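Local coordinates for protein CLPV1 (Pseudomonas aeruginosa, PDB 4UQW) that probably acts as a Clp-family ATPase of type VI secretion that disassembles the TssB-TssC sheath, represented here by its N domain, at residues 6-11 and 93-98; 29-34 and 86-91; 46-49 and 55-58; 60-65 and 153-158; 102-107 and 119-124. All coordinates share one frame; numbering follows the deposited sequence.

Contact 1: 6-11 and 93-98; sequences ISRVAL and HVEEAV
A salt bridge from Arg8 to Glu95, backed by apolar contact between Leu11 and Val98, joins the short N-terminal helix 8-12 to the flank of the long helix 92-108. The contact illustrates how a brief helix can be held at both its polar and its greasy side. An extended chain from CG to NE brings the Arg8 guanidinium to Glu95, although the CB does not point straight at helix 92-108. There the group grips side-on, through two nitrogens and a single oxygen: NE lies 2.8 Å from Glu95 OE2, with an N-H...O angle of 154°, and Arg8 NH2 lies 3.0 Å from the same OE2. The oxygen sits in the guanidinium plane and takes NE on its anti lone pair; the two flat groups are turned 75° against each other. Arg8 NH2 has a second carboxylate partner in Asp89; the two acids balance the arginine's charge and probably hold the guanidinium in place.

Leu11 points its CB toward helix 92-108. With CG anti to the backbone N (chi1 175°), its two methyls part: CD1 packs on Val98 CG1 at 3.7 Å, while CD2 rests 3.7 Å from Glu95 O. The same Val98 CG1 comes to 3.4 Å from Leu11 O. Helix 8-12 itself starts from an N-cap, Ser7 OG accepting from Ala10 N at 3.1 Å. With Phe12, Tyr20 and Leu90, Arg8 also lines a pocket holding benzamidine, probably from the crystallisation liquor, so the bridge probably helps position one residue of a ligand site.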
# COMPACT_ATOMS: atom_id res chain seq x y z
N ILE A 6 15.15 13.44 -2.08
CA ILE A 6 15.22 12.01 -2.34
C ILE A 6 14.56 11.68 -3.66
O ILE A 6 13.47 12.20 -3.95
CB ILE A 6 14.54 11.24 -1.20
CG1 ILE A 6 15.44 11.36 0.03
CG2 ILE A 6 14.37 9.77 -1.51
CD1 ILE A 6 14.78 10.94 1.37
N SER A 7 15.21 10.90 -4.50
CA SER A 7 14.66 10.59 -5.83
C SER A 7 13.67 9.44 -5.79
O SER A 7 13.80 8.53 -4.96
CB SER A 7 15.79 10.18 -6.77
OG SER A 7 16.32 8.92 -6.36
N ARG A 8 12.65 9.49 -6.66
CA ARG A 8 11.73 8.36 -6.71
C ARG A 8 12.46 7.06 -7.08
O ARG A 8 12.11 5.97 -6.59
CB ARG A 8 10.60 8.60 -7.72
CG ARG A 8 9.58 9.63 -7.18
CD ARG A 8 8.56 9.82 -8.27
NE ARG A 8 7.46 10.63 -7.76
CZ ARG A 8 6.52 11.16 -8.51
NH1 ARG A 8 6.51 10.92 -9.83
NH2 ARG A 8 5.52 11.88 -7.96
N VAL A 9 13.46 7.14 -7.96
CA VAL A 9 14.11 5.89 -8.36
C VAL A 9 14.76 5.20 -7.16
O VAL A 9 14.75 3.95 -7.04
CB VAL A 9 15.15 6.14 -9.53
CG1 VAL A 9 16.22 7.17 -9.14
CG2 VAL A 9 15.80 4.84 -9.95
N ALA A 10 15.34 5.99 -6.25
CA ALA A 10 15.91 5.39 -5.04
C ALA A 10 14.85 4.90 -4.06
O ALA A 10 14.98 3.79 -3.50
CB ALA A 10 16.82 6.43 -4.32
N LEU A 11 13.82 5.72 -3.86
CA LEU A 11 12.77 5.41 -2.89
C LEU A 11 11.99 4.15 -3.32
O LEU A 11 11.90 3.15 -2.60
CB LEU A 11 11.84 6.63 -2.76
CG LEU A 11 10.61 6.46 -1.89
CD1 LEU A 11 10.99 6.20 -0.44
CD2 LEU A 11 9.72 7.73 -2.09
N HIS A 93 0.78 10.56 -0.86
CA HIS A 93 0.68 9.49 0.13
C HIS A 93 1.33 8.20 -0.31
O HIS A 93 1.75 7.40 0.54
CB HIS A 93 -0.81 9.23 0.48
CG HIS A 93 -1.38 10.27 1.40
ND1 HIS A 93 -2.74 10.43 1.57
CD2 HIS A 93 -0.79 11.18 2.21
CE1 HIS A 93 -2.96 11.37 2.46
NE2 HIS A 93 -1.79 11.84 2.89
N VAL A 94 1.41 7.93 -1.63
CA VAL A 94 2.05 6.71 -2.07
C VAL A 94 3.58 6.85 -1.81
O VAL A 94 4.21 5.92 -1.26
CB VAL A 94 1.75 6.48 -3.57
CG1 VAL A 94 2.71 5.46 -4.17
CG2 VAL A 94 0.31 6.01 -3.68
N GLU A 95 4.16 8.02 -2.12
CA GLU A 95 5.60 8.27 -1.82
C GLU A 95 5.82 8.11 -0.31
O GLU A 95 6.79 7.48 0.12
CB GLU A 95 6.09 9.68 -2.22
CG GLU A 95 5.97 9.93 -3.72
CD GLU A 95 6.45 11.34 -4.06
OE1 GLU A 95 6.58 12.21 -3.14
OE2 GLU A 95 6.73 11.62 -5.22
N GLU A 96 4.95 8.74 0.48
CA GLU A 96 5.18 8.71 1.92
C GLU A 96 5.07 7.31 2.47
O GLU A 96 5.83 6.90 3.38
CB GLU A 96 4.13 9.61 2.60
CG GLU A 96 4.59 9.99 4.00
CD GLU A 96 3.66 10.96 4.71
OE1 GLU A 96 2.76 11.62 4.05
OE2 GLU A 96 3.85 11.01 5.95
N ALA A 97 4.13 6.52 1.98
CA ALA A 97 4.02 5.15 2.47
C ALA A 97 5.29 4.35 2.14
O ALA A 97 5.67 3.51 2.96
CB ALA A 97 2.74 4.43 1.85
N VAL A 98 5.89 4.56 0.96
CA VAL A 98 7.11 3.80 0.67
C VAL A 98 8.19 4.24 1.66
O VAL A 98 8.91 3.35 2.18
CB VAL A 98 7.59 4.04 -0.78
CG1 VAL A 98 8.90 3.24 -1.04
CG2 VAL A 98 6.52 3.54 -1.77

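Contact 2: 29-34 and 86-91; sequences FCKLRG and SITDLS
Lys31 NZ donates to Thr88 OG1 at 3.0 Å, the one hydrogen bond that crosses between the last turn of helix 17-33 and the chain entering strand 89-90. That helix closes in a Schellman motif, with Gly34 at positive phi and Gly34 N bonded to Lys31 O at 3.1 Å. Thr88 is a clear case of one residue serving two partners of different character. It points its CB toward the helix and splits its branches: OG1 receives the ammonium, while CG2, anti to the backbone N, turns to Cys30, whose SG stands 3.9 Å from that methyl.

The lysine reaches its acceptor by folding rather than stretching. Bends at chi3 (79°) and chi4 (65°) curl the chain round the threonine hydroxyl, so that Lys31 CG also passes 3.6 Å from Thr88 OG1. The ammonium is near the surface, whereas the thiol beside it is buried and is further enclosed by Val38 and His42.

Next in the chain, strand 89-90 runs parallel to strand 37-38, with backbone bonds from Asp89 to Pro36 and Val38, and Leu90 belongs to the benzamidine pocket. At the same helix end, Arg33 folds back over Phe29, whose CZ lies 3.9 Å above the guanidinium plane near its rim; a salt bridge to Asp78 holds Arg33 NH2 as well. Within the strand, Asp89 OD1, which also takes a salt bridge from Arg8 NH2, accepts from Leu90 N at 2.7 Å, met on its anti side and 23° out of the carboxylate plane.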
# COMPACT_ATOMS: atom_id res chain seq x y z
N PHE A 29 -3.92 1.15 -14.42
CA PHE A 29 -5.36 1.22 -14.08
C PHE A 29 -5.82 2.64 -13.90
O PHE A 29 -6.89 3.03 -14.40
CB PHE A 29 -5.60 0.40 -12.80
CG PHE A 29 -7.04 0.34 -12.34
CD1 PHE A 29 -7.57 1.32 -11.53
CD2 PHE A 29 -7.83 -0.74 -12.68
CE1 PHE A 29 -8.88 1.26 -11.09
CE2 PHE A 29 -9.14 -0.83 -12.22
CZ PHE A 29 -9.66 0.17 -11.43
N CYS A 30 -5.05 3.41 -13.13
CA CYS A 30 -5.35 4.82 -12.89
C CYS A 30 -5.52 5.58 -14.21
O CYS A 30 -6.46 6.37 -14.39
CB CYS A 30 -4.18 5.39 -12.05
SG CYS A 30 -4.44 7.16 -11.72
N LYS A 31 -4.61 5.33 -15.13
CA LYS A 31 -4.65 6.00 -16.43
C LYS A 31 -5.84 5.57 -17.26
O LYS A 31 -6.47 6.42 -17.93
CB LYS A 31 -3.38 5.73 -17.22
CG LYS A 31 -2.20 6.51 -16.68
CD LYS A 31 -0.99 6.39 -17.58
CE LYS A 31 -1.10 7.33 -18.84
NZ LYS A 31 -1.10 8.79 -18.46
N LEU A 32 -6.19 4.27 -17.23
CA LEU A 32 -7.37 3.80 -17.97
C LEU A 32 -8.64 4.49 -17.47
O LEU A 32 -9.55 4.80 -18.25
CB LEU A 32 -7.51 2.29 -17.88
CG LEU A 32 -6.45 1.57 -18.71
CD1 LEU A 32 -6.58 0.08 -18.51
CD2 LEU A 32 -6.57 1.94 -20.19
N ARG A 33 -8.69 4.75 -16.17
CA ARG A 33 -9.88 5.39 -15.58
C ARG A 33 -9.91 6.89 -15.71
O ARG A 33 -10.93 7.53 -15.43
CB ARG A 33 -9.97 5.07 -14.08
CG ARG A 33 -9.94 3.60 -13.76
CD ARG A 33 -11.32 3.01 -13.72
NE ARG A 33 -11.88 3.21 -12.39
CZ ARG A 33 -12.98 2.64 -11.95
NH1 ARG A 33 -13.66 1.80 -12.74
NH2 ARG A 33 -13.40 2.90 -10.73
N GLY A 34 -8.77 7.47 -16.08
CA GLY A 34 -8.63 8.91 -16.15
C GLY A 34 -8.57 9.59 -14.79
O GLY A 34 -8.86 10.77 -14.64
N SER A 86 -4.90 15.99 -17.51
CA SER A 86 -3.57 16.36 -17.06
C SER A 86 -2.62 15.17 -17.19
O SER A 86 -3.01 14.05 -17.49
CB SER A 86 -3.61 16.87 -15.60
OG SER A 86 -4.56 16.16 -14.81
N ILE A 87 -1.34 15.42 -16.97
CA ILE A 87 -0.41 14.33 -16.94
C ILE A 87 -0.61 13.65 -15.58
O ILE A 87 -0.65 14.30 -14.52
CB ILE A 87 1.05 14.79 -17.11
CG1 ILE A 87 1.98 13.59 -17.06
CG2 ILE A 87 1.43 15.84 -16.07
CD1 ILE A 87 3.39 13.92 -17.54
N THR A 88 -0.75 12.34 -15.61
CA THR A 88 -0.94 11.55 -14.41
C THR A 88 0.31 11.68 -13.52
O THR A 88 1.43 11.79 -14.01
CB THR A 88 -1.14 10.08 -14.77
OG1 THR A 88 -2.01 10.01 -15.91
CG2 THR A 88 -1.73 9.29 -13.61
N ASP A 89 0.12 11.58 -12.20
CA ASP A 89 1.26 11.55 -11.27
C ASP A 89 0.94 10.62 -10.10
O ASP A 89 -0.14 10.12 -9.98
CB ASP A 89 1.62 12.97 -10.75
CG ASP A 89 3.10 13.15 -10.46
OD1 ASP A 89 3.80 12.17 -10.26
OD2 ASP A 89 3.60 14.30 -10.50
N LEU A 90 1.97 10.41 -9.26
CA LEU A 90 1.75 9.63 -8.03
C LEU A 90 1.25 10.50 -6.92
O LEU A 90 1.70 11.62 -6.79
CB LEU A 90 3.04 9.01 -7.54
CG LEU A 90 3.75 8.17 -8.60
CD1 LEU A 90 5.16 7.71 -7.99
CD2 LEU A 90 2.95 6.97 -9.08
N SER A 91 0.27 10.03 -6.13
CA SER A 91 -0.10 10.70 -4.89
C SER A 91 1.08 10.86 -3.91
O SER A 91 1.87 9.92 -3.73
CB SER A 91 -1.16 9.86 -4.20
OG SER A 91 -1.52 10.40 -2.91

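Contact 3: 46-49 and 55-58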
# COMPACT_ATOMS: atom_id res chain seq x y z
N GLN A 46 -4.84 -3.19 -6.53
CA GLN A 46 -4.05 -4.03 -7.42
C GLN A 46 -3.34 -5.14 -6.67
O GLN A 46 -3.24 -6.29 -7.18
CB GLN A 46 -3.03 -3.18 -8.22
CG GLN A 46 -3.71 -2.42 -9.35
CD GLN A 46 -4.36 -3.26 -10.39
OE1 GLN A 46 -3.84 -4.30 -10.85
NE2 GLN A 46 -5.55 -2.87 -10.72
N ILE A 47 -2.87 -4.87 -5.47
CA ILE A 47 -2.24 -5.93 -4.68
C ILE A 47 -3.26 -7.03 -4.37
O ILE A 47 -2.93 -8.24 -4.51
CB ILE A 47 -1.64 -5.34 -3.35
CG1 ILE A 47 -0.41 -4.48 -3.66
CG2 ILE A 47 -1.32 -6.48 -2.33
CD1 ILE A 47 -0.07 -3.51 -2.50
N LEU A 48 -4.49 -6.64 -4.05
CA LEU A 48 -5.50 -7.62 -3.65
C LEU A 48 -6.03 -8.40 -4.86
O LEU A 48 -6.73 -9.41 -4.67
CB LEU A 48 -6.64 -6.91 -2.90
CG LEU A 48 -6.10 -6.53 -1.51
CD1 LEU A 48 -7.06 -5.52 -0.91
CD2 LEU A 48 -5.98 -7.73 -0.62
N GLN A 49 -5.72 -7.94 -6.10
CA GLN A 49 -6.08 -8.69 -7.32
C GLN A 49 -5.19 -9.92 -7.56
O GLN A 49 -5.60 -10.82 -8.31
CB GLN A 49 -5.99 -7.80 -8.56
CG GLN A 49 -7.10 -6.74 -8.64
CD GLN A 49 -8.44 -7.35 -9.00
OE1 GLN A 49 -9.23 -7.68 -8.12
NE2 GLN A 49 -8.70 -7.53 -10.30
N LEU A 55 -0.69 -8.43 2.21
CA LEU A 55 -1.95 -7.75 2.49
C LEU A 55 -3.11 -8.77 2.61
O LEU A 55 -3.98 -8.66 3.50
CB LEU A 55 -2.23 -6.70 1.37
CG LEU A 55 -3.46 -5.85 1.59
CD1 LEU A 55 -3.44 -5.08 2.95
CD2 LEU A 55 -3.46 -4.81 0.48
N HIS A 56 -3.17 -9.77 1.70
CA HIS A 56 -4.19 -10.80 1.82
C HIS A 56 -4.16 -11.45 3.18
O HIS A 56 -5.22 -11.71 3.79
CB HIS A 56 -4.04 -11.92 0.79
CG HIS A 56 -4.30 -11.55 -0.64
ND1 HIS A 56 -3.47 -10.71 -1.37
CD2 HIS A 56 -5.24 -12.00 -1.52
CE1 HIS A 56 -3.90 -10.65 -2.63
NE2 HIS A 56 -4.96 -11.43 -2.74
N GLN A 57 -2.96 -11.86 3.59
CA GLN A 57 -2.83 -12.60 4.83
C GLN A 57 -3.10 -11.75 6.04
O GLN A 57 -3.69 -12.24 7.00
CB GLN A 57 -1.41 -13.22 4.91
CG GLN A 57 -1.24 -14.24 3.76
CD GLN A 57 -2.27 -15.37 3.87
OE1 GLN A 57 -2.53 -15.88 4.96
NE2 GLN A 57 -2.90 -15.72 2.77
N ILE A 58 -2.63 -10.50 6.03
CA ILE A 58 -2.91 -9.57 7.13
C ILE A 58 -4.42 -9.33 7.26
O ILE A 58 -4.94 -9.32 8.37
CB ILE A 58 -2.15 -8.27 6.91
CG1 ILE A 58 -0.65 -8.51 7.15
CG2 ILE A 58 -2.65 -7.16 7.84
CD1 ILE A 58 0.26 -7.33 6.65
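Two consecutive helices, 40-49 and 54-61, come together here across the short turn that joins them, and their backbones are nearest where Leu48 CA and His56 CA stand 6.5 Å apart. Such a pair, set at a steep angle, shows how a corner of the chain is filled: Ile47 and Leu48 on the first helix meet Leu55 and His56 on the second.

The inner layer is apolar. Ile47 sends its CG2 methyl, anti to the backbone N, crosswise against Leu55, where it lies 3.8 Å from Leu55 CB. Leu55 points directly toward the first helix, and its CD2 methyl sits beside both residues, 3.7 Å from Leu48 CG and 3.9 Å from Ile47 CG2. Leu48 approaches this leucine at about a right angle.

Its other neighbour is the His56 ring. Leu48 and His56 slide past each other in opposite directions, which brings Leu48 CD2 over the centre of one imidazole face, 4.1 Å from the centroid and 13° off the ring normal, a CH-pi contact. Near the plane of the same ring, Ile47 O meets the edge at His56 CE1, 3.2 Å away. Ser53 OG is hydrogen-bonded to His56 ND1, and Leu50 O makes a weak bond to NE2. Because a carbonyl can only accept, that weak bond suggests a proton on NE2. The corner is therefore filled by carbon contacts and edged by an imidazole, whose rotation is probably restrained by the bond to Ser53 and the weaker one to Leu50 O, with the methyl covering a face.

Contact 4: 60-65 and 153-158; sequences RQSGID and DEYVGA
Glu154 is the first residue of 153-158 to meet the other segment, its carbonyl O lying 3.7 Å from Gln61 CG. Two helix ends come together at the surface here, the close of helix 152-156 and that of helix 54-61, which finishes in a Schellman motif at Gly63. Tyr155 follows and carries most of the contact. Its own carbonyl O approaches Gln61 CG still more closely, at 3.4 Å, while its ring leans over from the helix so that Tyr155 CD2 lies 3.6 Å from Gln61 CB, an oblique approach. Gln61 is bent at chi2 (-35°), and its methylene carbons do the touching. Farther along the ring, the Ser62 hydroxyl, in one of two conformers, stands near the ring plane beside the CE2 edge; it is hydrogen-bonded to Ile58 O, one turn back. Ala147 and Leu148 of helix 145-150 also pack against the tyrosine.

Val156 turns away from 60-65 and packs toward Ile58 and Asp54 on helix 54-61. The chain then leaves the helix at Gly157, whose positive phi (53°) suits glycine, and Gly157 N still bonds back to Asp153 O at 3.0 Å.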
# COMPACT_ATOMS: atom_id res chain seq x y z
N ARG A 60 -6.73 -11.46 6.47
CA ARG A 60 -7.29 -12.68 7.00
C ARG A 60 -7.04 -12.79 8.53
O ARG A 60 -7.96 -13.01 9.33
CB ARG A 60 -6.67 -13.90 6.26
CG ARG A 60 -7.18 -15.26 6.73
CD ARG A 60 -6.66 -16.44 5.84
NE ARG A 60 -7.25 -17.72 6.22
CZ ARG A 60 -6.83 -18.42 7.27
NH1 ARG A 60 -5.84 -17.93 8.00
NH2 ARG A 60 -7.37 -19.59 7.59
N GLN A 61 -5.80 -12.61 8.92
CA GLN A 61 -5.39 -12.84 10.31
C GLN A 61 -5.88 -11.74 11.25
O GLN A 61 -5.97 -11.95 12.45
CB GLN A 61 -3.86 -12.95 10.41
CG GLN A 61 -3.26 -14.20 9.73
CD GLN A 61 -4.12 -15.40 9.84
OE1 GLN A 61 -4.51 -16.00 8.82
NE2 GLN A 61 -4.45 -15.78 11.07
N SER A 62 -6.19 -10.57 10.71
CA SER A 62 -6.70 -9.45 11.50
C SER A 62 -8.20 -9.50 11.71
O SER A 62 -8.76 -8.66 12.39
CB SER A 62 -6.36 -8.12 10.83
OG SER A 62 -4.94 -7.91 10.78
N GLY A 63 -8.87 -10.46 11.08
CA GLY A 63 -10.32 -10.54 11.22
C GLY A 63 -11.11 -9.53 10.41
O GLY A 63 -12.24 -9.19 10.74
N ILE A 64 -10.48 -8.99 9.37
CA ILE A 64 -11.18 -8.14 8.39
C ILE A 64 -12.02 -9.00 7.48
O ILE A 64 -11.67 -10.13 7.15
CB ILE A 64 -10.15 -7.29 7.57
CG1 ILE A 64 -9.65 -6.14 8.44
CG2 ILE A 64 -10.75 -6.76 6.25
CD1 ILE A 64 -8.42 -5.35 7.81
N ASP A 65 -13.20 -8.48 7.10
CA ASP A 65 -14.07 -9.16 6.13
C ASP A 65 -13.52 -8.81 4.74
O ASP A 65 -13.65 -7.67 4.26
CB ASP A 65 -15.54 -8.68 6.30
CG ASP A 65 -16.46 -9.21 5.23
OD1 ASP A 65 -16.00 -9.92 4.30
OD2 ASP A 65 -17.68 -8.93 5.30
N ASP A 153 5.32 -12.51 11.48
CA ASP A 153 5.35 -13.78 10.74
C ASP A 153 4.06 -14.53 10.85
O ASP A 153 3.63 -15.20 9.89
CB ASP A 153 6.51 -14.67 11.24
CG ASP A 153 7.87 -14.15 10.77
OD1 ASP A 153 7.97 -13.04 10.19
OD2 ASP A 153 8.87 -14.87 10.98
N GLU A 154 3.42 -14.46 12.03
CA GLU A 154 2.13 -15.11 12.18
C GLU A 154 1.09 -14.45 11.25
O GLU A 154 0.22 -15.13 10.69
CB GLU A 154 1.67 -15.01 13.63
CG GLU A 154 0.33 -15.67 13.84
CD GLU A 154 -0.11 -15.65 15.31
OE1 GLU A 154 0.70 -15.31 16.19
OE2 GLU A 154 -1.27 -16.01 15.57
N TYR A 155 1.15 -13.12 11.15
CA TYR A 155 0.17 -12.44 10.30
C TYR A 155 0.39 -12.71 8.82
O TYR A 155 -0.59 -12.82 8.07
CB TYR A 155 0.14 -10.91 10.60
CG TYR A 155 -0.75 -10.62 11.79
CD1 TYR A 155 -0.32 -10.90 13.08
CD2 TYR A 155 -2.02 -10.08 11.61
CE1 TYR A 155 -1.14 -10.68 14.17
CE2 TYR A 155 -2.84 -9.83 12.72
CZ TYR A 155 -2.39 -10.14 13.97
OH TYR A 155 -3.21 -9.91 15.06
N VAL A 156 1.64 -12.86 8.35
CA VAL A 156 1.78 -12.97 6.91
C VAL A 156 1.84 -14.43 6.44
O VAL A 156 1.76 -14.65 5.23
CB VAL A 156 2.98 -12.21 6.35
CG1 VAL A 156 2.86 -10.69 6.67
CG2 VAL A 156 4.34 -12.76 6.92
N GLY A 157 1.94 -15.39 7.36
CA GLY A 157 1.78 -16.81 6.99
C GLY A 157 2.70 -17.23 5.85
O GLY A 157 3.92 -17.05 5.92
N ALA A 158 2.12 -17.82 4.80
CA ALA A 158 2.93 -18.33 3.70
C ALA A 158 2.89 -17.38 2.48
O ALA A 158 3.05 -17.81 1.33
CB ALA A 158 2.47 -19.76 3.29

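Contact 5: 102-107 and 119-124; sequences WVYGSL and LVIGIL
The Tyr104 ring has the CG2 methyl of Ile121 over one face, 4.2 Å from its centroid and 28° off the normal, while Gly122 CA draws near obliquely, 3.9 Å from Tyr104 CD2. This CH-pi contact packs helix 92-108 against helix 116-124, two helices successive in the chain that meet at a steep crossing in the mainly helical N domain. It exemplifies an aromatic ring laid on a patch that glycine keeps low.

The methyl is displaced toward the root of the ring: its closest carbon is Tyr104 CG, at 3.8 Å, with CD1 next. Ile121 brings CG2 there by holding it anti to the backbone N, and its CB points toward the facing helix. Gly122 has no side chain, which lets the helix backbones come to 6.3 Å between Tyr104 CA and Gly122 CA. Leu148 and Thr149 of helix 145-150, together with Phe109, also touch Ile121, so this residue is buried from several directions.

Trp102, whose CB points away from 119-124, carries a second flat group. Ser106, one turn on, places its CB 3.6 Å above the indole plane, toward the rim. Its chi1 of 61° leaves the hydroxyl aimed back at the preceding turn, within the wider pi-type turn at 104-107. Trp102 O there takes two donors from opposite faces of its plane, Ser106 N at 2.8 Å and Ser106 OG at 2.7 Å.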
# COMPACT_ATOMS: atom_id res chain seq x y z
N TRP A 102 10.01 1.67 4.18
CA TRP A 102 11.48 1.51 4.25
C TRP A 102 11.99 1.71 5.67
O TRP A 102 12.87 0.92 6.11
CB TRP A 102 12.15 2.51 3.30
CG TRP A 102 13.67 2.56 3.45
CD1 TRP A 102 14.40 3.66 3.81
CD2 TRP A 102 14.62 1.49 3.26
NE1 TRP A 102 15.76 3.36 3.85
CE2 TRP A 102 15.90 2.04 3.52
CE3 TRP A 102 14.51 0.14 2.90
CZ2 TRP A 102 17.08 1.30 3.42
CZ3 TRP A 102 15.70 -0.62 2.82
CH2 TRP A 102 16.94 -0.02 3.06
N VAL A 103 11.53 2.74 6.38
CA VAL A 103 11.98 2.90 7.77
C VAL A 103 11.72 1.69 8.63
O VAL A 103 12.63 1.21 9.33
CB VAL A 103 11.29 4.14 8.39
CG1 VAL A 103 11.43 4.16 9.93
CG2 VAL A 103 11.87 5.42 7.74
N TYR A 104 10.49 1.14 8.58
CA TYR A 104 10.23 -0.02 9.42
C TYR A 104 10.88 -1.27 8.88
O TYR A 104 11.45 -2.04 9.65
CB TYR A 104 8.69 -0.19 9.62
CG TYR A 104 8.23 0.82 10.64
CD1 TYR A 104 8.31 0.51 12.01
CD2 TYR A 104 7.82 2.09 10.26
CE1 TYR A 104 7.95 1.46 12.96
CE2 TYR A 104 7.48 3.07 11.20
CZ TYR A 104 7.57 2.74 12.55
OH TYR A 104 7.24 3.66 13.52
N GLY A 105 10.87 -1.48 7.58
CA GLY A 105 11.52 -2.66 7.02
C GLY A 105 13.00 -2.72 7.35
O GLY A 105 13.52 -3.76 7.78
N SER A 106 13.69 -1.59 7.17
CA SER A 106 15.15 -1.61 7.34
C SER A 106 15.52 -1.57 8.80
O SER A 106 16.45 -2.26 9.19
CB SER A 106 15.80 -0.43 6.60
OG SER A 106 15.33 0.86 7.13
N LEU A 107 14.78 -0.86 9.64
CA LEU A 107 15.24 -0.70 11.02
C LEU A 107 14.59 -1.70 11.94
O LEU A 107 15.27 -2.27 12.81
CB LEU A 107 14.96 0.72 11.53
CG LEU A 107 15.63 1.87 10.75
CD1 LEU A 107 15.38 3.21 11.37
CD2 LEU A 107 17.15 1.65 10.69
N LEU A 119 4.70 -1.86 4.29
CA LEU A 119 3.91 -0.70 3.92
C LEU A 119 2.72 -0.52 4.87
O LEU A 119 2.44 0.59 5.31
CB LEU A 119 3.33 -0.78 2.50
CG LEU A 119 4.36 -0.93 1.39
CD1 LEU A 119 3.62 -1.29 0.08
CD2 LEU A 119 5.11 0.40 1.17
N VAL A 120 2.06 -1.62 5.23
CA VAL A 120 0.94 -1.50 6.16
C VAL A 120 1.42 -0.98 7.52
O VAL A 120 0.79 -0.08 8.07
CB VAL A 120 0.27 -2.89 6.32
CG1 VAL A 120 -0.83 -2.84 7.40
CG2 VAL A 120 -0.40 -3.27 4.99
N ILE A 121 2.53 -1.50 8.06
CA ILE A 121 3.01 -1.03 9.34
C ILE A 121 3.38 0.44 9.25
O ILE A 121 3.01 1.23 10.14
CB ILE A 121 4.24 -1.85 9.79
CG1 ILE A 121 3.77 -3.26 10.18
CG2 ILE A 121 4.98 -1.16 10.96
CD1 ILE A 121 4.95 -4.26 10.30
N GLY A 122 4.08 0.84 8.20
CA GLY A 122 4.51 2.24 8.11
C GLY A 122 3.29 3.18 8.04
O GLY A 122 3.27 4.28 8.63
N ILE A 123 2.27 2.77 7.28
CA ILE A 123 1.03 3.55 7.24
C ILE A 123 0.35 3.65 8.61
O ILE A 123 -0.08 4.72 9.03
CB ILE A 123 0.08 2.90 6.16
CG1 ILE A 123 0.59 3.20 4.75
CG2 ILE A 123 -1.40 3.39 6.32
CD1 ILE A 123 -0.07 2.31 3.62
N LEU A 124 0.25 2.53 9.31
CA LEU A 124 -0.43 2.57 10.61
C LEU A 124 0.29 3.42 11.63
O LEU A 124 -0.34 3.99 12.53
CB LEU A 124 -0.62 1.15 11.19
CG LEU A 124 -1.57 0.25 10.37
CD1 LEU A 124 -1.50 -1.21 10.87
CD2 LEU A 124 -3.00 0.81 10.39

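In the fold
Contacts 1 and 2 frame the benzamidine site, each supplying one of its residues, Arg8 and Leu90; their centres lie about 17 Å apart, yet they meet directly, with Arg8 NH2 2.9 Å from Asp89 OD1. Helix 92-108 then serves contacts 1 and 5, whose centres are about 13 Å apart and whose segments touch where Ala97 CB comes to 3.8 Å from Ile123 CG1. Helix 54-61 similarly serves contacts 3 and 4, about 11 Å between centres. Contact 4 is remote from the pocket side, its centre about 26 Å from that of contact 1, across the middle of the chain. Through Leu55 and Val120, contact 3 also packs on contact 5.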